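Aspartate--tRNA(Asp/Asn) ligase (Thermus thermophilus, PDB 1N9W) attaches L-aspartate to tRNA(Asp) and, with similar efficiency, to tRNA(Asn), first activating the amino acid with ATP to form Asp-AMP. Local coordinates at residues L233-L237 against G389-G393; T334-D338 against S348-R352. All blocks are in the same frame, centred on the assembly; numbering follows the deposited sequence.

Contact 1 (L233-L237 against G389-G393); sequences LEEAL and GFAIG
E234 and F390 face each other where helix segment 233-237 runs over strand segment 389-393, the two axes 11.0 Å apart at their closest and their N-to-C directions 33° apart. F390 is the centre of the contact. E234 lies over one face of its ring, with CB 3.4 Å from F390 CZ. The carboxylate follows on above the same ring, its plane only 17° from the ring plane, with E234 OE1 3.8 Å from F390 CD1. With CG anti to the backbone N (chi1 170°) and the chain extended beyond it, E234 can span the ring from CZ toward CD1. OE1 is buried and has no polar partner in the model. OE2 touches the end of I392, but its hydrogen bond goes to T347. This bond ties the carboxylate to the strand next to 387-393. Two leucines one helical turn apart meet the ring edge at neighbouring carbons. L233 CD2 is 3.9 Å from F390 CE2, and L237 CD2 is 3.8 Å from F390 CZ. The same L237 methyl meets I392 CD1 tip to tip at 3.9 Å. The contact belongs to the helix-on-sheet core of the class II catalytic domain. Strand 387-393 lies between strands 215-222 and 344-351. Helix 119-141 packs beside the leucines through F135 and Y138, while F337 of strand 336-341 touches both E234 and F390.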
loop_
_atom_site.group_PDB
_atom_site.type_symbol
_atom_site.label_atom_id
_atom_site.label_comp_id
_atom_site.label_asym_id
_atom_site.label_seq_id
_atom_site.Cartn_x
_atom_site.Cartn_y
_atom_site.Cartn_z
ATOM N N LEU B 233 14.765 -10.779 10.348
ATOM C CA LEU B 233 13.752 -9.758 10.136
ATOM C C LEU B 233 12.520 -10.363 9.463
ATOM O O LEU B 233 11.397 -10.171 9.919
ATOM C CB LEU B 233 14.292 -8.628 9.258
ATOM C CG LEU B 233 13.221 -7.651 8.714
ATOM C CD1 LEU B 233 12.717 -6.775 9.842
ATOM C CD2 LEU B 233 13.811 -6.790 7.603
ATOM N N GLU B 234 12.743 -11.094 8.376
ATOM C CA GLU B 234 11.647 -11.711 7.652
ATOM C C GLU B 234 10.808 -12.646 8.514
ATOM O O GLU B 234 9.587 -12.739 8.338
ATOM C CB GLU B 234 12.161 -12.452 6.422
ATOM C CG GLU B 234 11.097 -13.302 5.776
ATOM C CD GLU B 234 11.403 -13.655 4.330
ATOM O OE1 GLU B 234 12.595 -13.814 3.987
ATOM O OE2 GLU B 234 10.436 -13.785 3.551
ATOM N N GLU B 235 11.456 -13.338 9.445
ATOM C CA GLU B 235 10.763 -14.263 10.346
ATOM C C GLU B 235 9.772 -13.516 11.216
ATOM O O GLU B 235 8.622 -13.929 11.364
ATOM C CB GLU B 235 11.770 -14.995 11.247
ATOM C CG GLU B 235 12.347 -16.268 10.636
ATOM C CD GLU B 235 13.359 -16.964 11.562
ATOM O OE1 GLU B 235 13.075 -17.113 12.771
ATOM O OE2 GLU B 235 14.421 -17.375 11.068
ATOM N N ALA B 236 10.231 -12.418 11.802
ATOM C CA ALA B 236 9.384 -11.607 12.669
ATOM C C ALA B 236 8.287 -10.956 11.822
ATOM O O ALA B 236 7.136 -10.876 12.248
ATOM C CB ALA B 236 10.229 -10.544 13.374
ATOM N N LEU B 237 8.663 -10.506 10.625
ATOM C CA LEU B 237 7.736 -9.881 9.690
ATOM C C LEU B 237 6.594 -10.846 9.373
ATOM O O LEU B 237 5.421 -10.490 9.477
ATOM C CB LEU B 237 8.469 -9.505 8.397
ATOM C CG LEU B 237 7.653 -8.982 7.207
ATOM C CD1 LEU B 237 7.026 -7.644 7.556
ATOM C CD2 LEU B 237 8.566 -8.845 5.990
ATOM N N GLY B 389 18.410 -6.957 1.337
ATOM C CA GLY B 389 16.965 -6.934 1.266
ATOM C C GLY B 389 16.401 -8.210 0.686
ATOM O O GLY B 389 17.135 -9.149 0.368
ATOM N N PHE B 390 15.084 -8.236 0.541
ATOM C CA PHE B 390 14.399 -9.399 0.006
ATOM C C PHE B 390 13.000 -8.999 -0.446
ATOM O O PHE B 390 12.518 -7.907 -0.127
ATOM C CB PHE B 390 14.342 -10.500 1.070
ATOM C CG PHE B 390 13.555 -10.132 2.309
ATOM C CD1 PHE B 390 12.192 -10.405 2.385
ATOM C CD2 PHE B 390 14.180 -9.545 3.410
ATOM C CE1 PHE B 390 11.463 -10.109 3.531
ATOM C CE2 PHE B 390 13.451 -9.244 4.566
ATOM C CZ PHE B 390 12.090 -9.528 4.626
ATOM N N ALA B 391 12.353 -9.884 -1.196
ATOM C CA ALA B 391 11.017 -9.623 -1.704
ATOM C C ALA B 391 10.143 -10.823 -1.414
ATOM O O ALA B 391 10.612 -11.960 -1.433
ATOM C CB ALA B 391 11.072 -9.366 -3.205
ATOM N N ILE B 392 8.869 -10.570 -1.144
ATOM C CA ILE B 392 7.937 -11.641 -0.850
ATOM C C ILE B 392 6.856 -11.723 -1.914
ATOM O O ILE B 392 6.200 -10.729 -2.223
ATOM C CB ILE B 392 7.261 -11.428 0.520
ATOM C CG1 ILE B 392 8.328 -11.381 1.616
ATOM C CG2 ILE B 392 6.254 -12.530 0.788
ATOM C CD1 ILE B 392 7.765 -11.288 3.019
ATOM N N GLY B 393 6.687 -12.912 -2.484
ATOM C CA GLY B 393 5.662 -13.111 -3.495
ATOM C C GLY B 393 4.335 -13.182 -2.778
ATOM O O GLY B 393 3.937 -14.246 -2.301
#

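Contact 2 (T334-D338 against S348-R352); sequences TRSFD and SGGQR
F337 presents one ring face to G349 O, which stands 3.8 Å above the ring plane, toward the rim; G350 CA comes obliquely to F337 CE2. The R335 guanidinium takes Q351 OE1 at its edge, close to its plane. R335 NH1 gives this 2.8 Å bond to Q351 OE1 at 162°, but approaches the amide from above its carbonyl plane. The two side chains run alongside each other, and their flat groups are turned by 47°. Cutting R335 back to an alanine would probably leave Q351 OE1 without this donor and its amide freer to turn. The backbones pair antiparallel. F337 and G349 form a hydrogen-bonded pair, with F337 N to G349 O at 2.8 Å and G349 N to F337 O at 3.0 Å. S336 and G350 lie only 3.9 Å apart, CA to CA. G350 CA packs against R335 O and S336 CA, at backbone angles that call for glycine. On the sheet face of S336 and D338, S348 OG donates to D338 OD1 at 2.9 Å; S348 OG, anti to its own backbone N (chi1 -176°), is turned to that oxygen. R322 makes a salt bridge to the same OD1. S348 and R352 are predicted aspartate-binding residues, so this hairpin probably lines the amino-acid pocket. Strand 311-315 flanks 336-341, and strand 387-393 flanks 344-351. F337 points to the opposite sheet face, against helix 227-248.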
loop_
_atom_site.group_PDB
_atom_site.type_symbol
_atom_site.label_atom_id
_atom_site.label_comp_id
_atom_site.label_asym_id
_atom_site.label_seq_id
_atom_site.Cartn_x
_atom_site.Cartn_y
_atom_site.Cartn_z
ATOM N N THR B 334 27.542 -16.932 -1.790
ATOM C CA THR B 334 27.119 -15.543 -1.636
ATOM C C THR B 334 26.242 -15.431 -0.396
ATOM O O THR B 334 25.744 -16.435 0.111
ATOM C CB THR B 334 26.299 -15.060 -2.853
ATOM O OG1 THR B 334 25.281 -16.018 -3.156
ATOM C CG2 THR B 334 27.192 -14.873 -4.062
ATOM N N ARG B 335 26.061 -14.208 0.091
ATOM C CA ARG B 335 25.233 -13.971 1.266
ATOM C C ARG B 335 23.775 -13.804 0.854
ATOM O O ARG B 335 23.110 -12.842 1.241
ATOM C CB ARG B 335 25.708 -12.723 2.003
ATOM C CG ARG B 335 27.085 -12.863 2.605
ATOM C CD ARG B 335 27.463 -11.611 3.365
ATOM N NE ARG B 335 28.767 -11.744 4.000
ATOM C CZ ARG B 335 29.331 -10.804 4.746
ATOM N NH1 ARG B 335 28.703 -9.653 4.952
ATOM N NH2 ARG B 335 30.524 -11.013 5.286
ATOM N N SER B 336 23.291 -14.751 0.060
ATOM C CA SER B 336 21.921 -14.737 -0.423
ATOM C C SER B 336 21.132 -15.882 0.205
ATOM O O SER B 336 21.714 -16.802 0.785
ATOM C CB SER B 336 21.905 -14.873 -1.947
ATOM O OG SER B 336 22.547 -16.071 -2.349
ATOM N N PHE B 337 19.806 -15.816 0.088
ATOM C CA PHE B 337 18.929 -16.845 0.637
ATOM C C PHE B 337 17.554 -16.834 -0.038
ATOM O O PHE B 337 17.124 -15.819 -0.585
ATOM C CB PHE B 337 18.768 -16.654 2.156
ATOM C CG PHE B 337 18.070 -15.371 2.549
ATOM C CD1 PHE B 337 16.685 -15.254 2.455
ATOM C CD2 PHE B 337 18.804 -14.272 2.984
ATOM C CE1 PHE B 337 16.040 -14.061 2.789
ATOM C CE2 PHE B 337 18.168 -13.074 3.320
ATOM C CZ PHE B 337 16.785 -12.971 3.219
ATOM N N ASP B 338 16.882 -17.979 0.004
ATOM C CA ASP B 338 15.556 -18.144 -0.570
ATOM C C ASP B 338 14.700 -18.784 0.495
ATOM O O ASP B 338 15.164 -19.670 1.206
ATOM C CB ASP B 338 15.608 -19.062 -1.790
ATOM C CG ASP B 338 15.805 -18.307 -3.078
ATOM O OD1 ASP B 338 16.275 -17.153 -3.026
ATOM O OD2 ASP B 338 15.492 -18.871 -4.151
ATOM N N SER B 348 13.116 -14.282 -1.986
ATOM C CA SER B 348 14.441 -14.354 -2.566
ATOM C C SER B 348 15.162 -13.044 -2.291
ATOM O O SER B 348 14.697 -11.976 -2.692
ATOM C CB SER B 348 14.351 -14.593 -4.070
ATOM O OG SER B 348 15.644 -14.763 -4.616
ATOM N N GLY B 349 16.289 -13.129 -1.594
ATOM C CA GLY B 349 17.046 -11.936 -1.283
ATOM C C GLY B 349 18.404 -12.226 -0.686
ATOM O O GLY B 349 18.898 -13.353 -0.751
ATOM N N GLY B 350 19.014 -11.202 -0.103
ATOM C CA GLY B 350 20.319 -11.362 0.510
ATOM C C GLY B 350 21.050 -10.038 0.585
ATOM O O GLY B 350 20.537 -9.008 0.145
ATOM N N GLN B 351 22.252 -10.057 1.149
ATOM C CA GLN B 351 23.043 -8.841 1.256
ATOM C C GLN B 351 23.602 -8.480 -0.119
ATOM O O GLN B 351 23.930 -9.369 -0.903
ATOM C CB GLN B 351 24.173 -9.042 2.266
ATOM C CG GLN B 351 25.205 -7.933 2.266
ATOM C CD GLN B 351 25.987 -7.866 3.562
ATOM O OE1 GLN B 351 26.141 -8.870 4.263
ATOM N NE2 GLN B 351 26.496 -6.682 3.884
ATOM N N ARG B 352 23.685 -7.184 -0.416
ATOM C CA ARG B 352 24.214 -6.715 -1.695
ATOM C C ARG B 352 25.624 -6.184 -1.458
ATOM O O ARG B 352 26.088 -6.129 -0.322
ATOM C CB ARG B 352 23.376 -5.560 -2.273
ATOM C CG ARG B 352 21.926 -5.462 -1.806
ATOM C CD ARG B 352 21.069 -6.575 -2.366
ATOM N NE ARG B 352 19.666 -6.446 -1.991
ATOM C CZ ARG B 352 18.725 -7.310 -2.356
ATOM N NH1 ARG B 352 19.044 -8.359 -3.103
ATOM N NH2 ARG B 352 17.468 -7.133 -1.974
#

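From the N terminus the chain first forms the sheet of strands 15-28 to 81-84 and later reaches helix 227-248, which carries the first half of contact 1. It then passes through strand 311-315 to the hairpin 336-341/344-351. Contact 2 closes here, a short loop with nine residues between its segments. The chain goes on to strand 387-393, where contact 1 closes a much longer loop of 151 residues. The short loop lies wholly within the long one, and the two do not cross. Contact 1 fixes the helix to the sheet; contact 2 joins two strands within it. They meet directly: G350 N and G389 O are 2.8 Å apart, a probable hydrogen bond between neighbouring strands.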